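Local coordinates for PUA domain-containing protein (Thermoplasma acidophilum DSM 1728, PDB 1Q7H) that is of unknown function but carries a PUA domain and, like its family, probably binds RNA, perhaps in translation initiation, at residues R70-V75 with M106-S112. Numbering follows the deposited sequence.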
loop_
_atom_site.group_PDB
_atom_site.type_symbol
_atom_site.label_atom_id
_atom_site.label_comp_id
_atom_site.label_asym_id
_atom_site.label_seq_id
_atom_site.Cartn_x
_atom_site.Cartn_y
_atom_site.Cartn_z
ATOM N N ARG A 70 -3.399 -2.201 10.371
ATOM C CA ARG A 70 -3.631 -0.809 10.735
ATOM C C ARG A 70 -3.574 0.072 9.505
ATOM O O ARG A 70 -3.129 -0.362 8.443
ATOM C CB ARG A 70 -2.598 -0.333 11.774
ATOM C CG ARG A 70 -1.135 -0.566 11.382
ATOM C CD ARG A 70 -0.184 -0.303 12.559
ATOM N NE ARG A 70 -0.045 1.121 12.864
ATOM C CZ ARG A 70 0.894 1.924 12.360
ATOM N NH1 ARG A 70 1.805 1.457 11.516
ATOM N NH2 ARG A 70 0.919 3.206 12.702
ATOM N N ASN A 71 -4.059 1.299 9.663
ATOM C CA ASN A 71 -4.069 2.310 8.616
ATOM C C ASN A 71 -4.901 1.937 7.414
ATOM O O ASN A 71 -4.578 2.311 6.295
ATOM C CB ASN A 71 -2.638 2.626 8.187
ATOM C CG ASN A 71 -1.826 3.254 9.308
ATOM O OD1 ASN A 71 -2.255 3.262 10.460
ATOM N ND2 ASN A 71 -0.653 3.775 8.977
ATOM N N ILE A 72 -5.983 1.212 7.654
ATOM C CA ILE A 72 -6.865 0.796 6.580
ATOM C C ILE A 72 -7.965 1.826 6.328
ATOM O O ILE A 72 -8.510 2.414 7.260
ATOM C CB ILE A 72 -7.516 -0.557 6.905
ATOM C CG1 ILE A 72 -6.454 -1.650 6.960
ATOM C CG2 ILE A 72 -8.541 -0.911 5.854
ATOM C CD1 ILE A 72 -6.969 -2.933 7.597
ATOM N N VAL A 73 -8.278 2.036 5.057
ATOM C CA VAL A 73 -9.312 2.976 4.649
ATOM C C VAL A 73 -10.208 2.270 3.651
ATOM O O VAL A 73 -9.734 1.740 2.648
ATOM C CB VAL A 73 -8.701 4.216 3.967
ATOM C CG1 VAL A 73 -9.792 5.174 3.553
ATOM C CG2 VAL A 73 -7.722 4.894 4.914
ATOM N N THR A 74 -11.503 2.247 3.937
ATOM C CA THR A 74 -12.464 1.595 3.062
ATOM C C THR A 74 -13.242 2.627 2.259
ATOM O O THR A 74 -13.790 3.576 2.821
ATOM C CB THR A 74 -13.435 0.744 3.879
ATOM O OG1 THR A 74 -12.679 -0.189 4.648
ATOM C CG2 THR A 74 -14.410 -0.019 2.961
ATOM N N VAL A 75 -13.286 2.434 0.945
ATOM C CA VAL A 75 -13.988 3.358 0.064
ATOM C C VAL A 75 -15.220 2.710 -0.559
ATOM O O VAL A 75 -15.336 1.482 -0.585
ATOM C CB VAL A 75 -13.038 3.880 -1.035
ATOM C CG1 VAL A 75 -11.800 4.519 -0.378
ATOM C CG2 VAL A 75 -12.623 2.750 -1.960
HETATM N N MSE A 106 1.060 6.333 5.959
HETATM C CA MSE A 106 0.830 5.578 4.738
HETATM C C MSE A 106 -0.502 4.872 5.020
HETATM O O MSE A 106 -0.710 4.364 6.124
HETATM C CB MSE A 106 1.932 4.536 4.538
HETATM C CG MSE A 106 1.860 3.807 3.213
HETATM SE SE MSE A 106 3.370 2.586 2.994
HETATM C CE MSE A 106 4.766 3.875 2.651
ATOM N N ILE A 107 -1.410 4.861 4.048
ATOM C CA ILE A 107 -2.687 4.189 4.238
ATOM C C ILE A 107 -2.892 3.120 3.180
ATOM O O ILE A 107 -2.332 3.183 2.083
ATOM C CB ILE A 107 -3.883 5.172 4.200
ATOM C CG1 ILE A 107 -3.972 5.852 2.832
ATOM C CG2 ILE A 107 -3.735 6.189 5.318
ATOM C CD1 ILE A 107 -5.286 6.544 2.577
ATOM N N PHE A 108 -3.715 2.139 3.521
ATOM C CA PHE A 108 -3.989 1.021 2.644
ATOM C C PHE A 108 -5.472 1.033 2.341
ATOM O O PHE A 108 -6.300 0.818 3.219
ATOM C CB PHE A 108 -3.531 -0.248 3.358
ATOM C CG PHE A 108 -2.137 -0.127 3.895
ATOM C CD1 PHE A 108 -1.073 0.083 3.026
ATOM C CD2 PHE A 108 -1.895 -0.120 5.262
ATOM C CE1 PHE A 108 0.220 0.308 3.511
ATOM C CE2 PHE A 108 -0.612 0.104 5.762
ATOM C CZ PHE A 108 0.452 0.319 4.885
ATOM N N VAL A 109 -5.779 1.306 1.078
ATOM C CA VAL A 109 -7.137 1.441 0.593
ATOM C C VAL A 109 -7.779 0.147 0.147
ATOM O O VAL A 109 -7.224 -0.576 -0.671
ATOM C CB VAL A 109 -7.178 2.425 -0.599
ATOM C CG1 VAL A 109 -8.622 2.688 -1.008
ATOM C CG2 VAL A 109 -6.453 3.713 -0.228
ATOM N N LYS A 110 -8.967 -0.130 0.669
ATOM C CA LYS A 110 -9.668 -1.342 0.288
ATOM C C LYS A 110 -11.083 -1.073 -0.198
ATOM O O LYS A 110 -11.713 -0.078 0.161
ATOM C CB LYS A 110 -9.732 -2.324 1.458
ATOM C CG LYS A 110 -10.380 -1.752 2.691
ATOM C CD LYS A 110 -10.604 -2.823 3.752
ATOM C CE LYS A 110 -11.861 -3.617 3.483
ATOM N NZ LYS A 110 -12.197 -4.540 4.600
ATOM N N SER A 111 -11.557 -1.979 -1.039
ATOM C CA SER A 111 -12.906 -1.920 -1.571
ATOM C C SER A 111 -13.835 -2.385 -0.456
ATOM O O SER A 111 -13.422 -3.117 0.438
ATOM C CB SER A 111 -13.028 -2.888 -2.757
ATOM O OG SER A 111 -14.374 -3.289 -2.953
ATOM N N SER A 112 -15.100 -1.990 -0.520
ATOM C CA SER A 112 -16.066 -2.434 0.478
ATOM C C SER A 112 -16.242 -3.959 0.350
ATOM O O SER A 112 -16.798 -4.609 1.244
ATOM C CB SER A 112 -17.408 -1.730 0.265
ATOM O OG SER A 112 -17.979 -2.113 -0.975
HETATM O O HOH W 1 -14.040 -2.448 5.901
HETATM O O HOH W 2 -15.787 -0.347 -2.794
#
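Asn71 sets CG beside its own backbone N (chi1 -64°), turning the amide toward Met106. ND2 donates to Met106 O at 2.9 Å, nearly in line with that C=O but tilted from the amide plane. Lys110 CG sits between the backbone N and the carbonyl carbon (chi1 57°), and a bend at chi3 carries the chain obliquely over Ile72 and Thr74. Its CD meets Ile72 CG2 at 3.5 Å, and its CG lies 3.4 Å from Thr74 OG1. One water accepts from Lys110 NZ and bonds Thr74 OG1. The strands run parallel, Ile72 beside Phe108. Phe108 N gives to Asn71 O, Val73 N to Phe108 O, Lys110 N to Val73 O and Val75 N to Lys110 O. The Phe108 ring turns its edge to Arg70 O, with CD2 3.4 Å away. On the face of Val73, Val75 and Val109, Val75 CG1 packs on Val109 CG1 at 3.7 Å. Val73 CG2 meets Ile107 CD1. With an alanine at Asn71, Met106 O would probably lose this donor and the chain before strand 72-75 its tie. Strands 94-97 and 116-122 flank this parallel pair in the PUA domain; backbone bonds set its register, and the Asn71 amide adds one more.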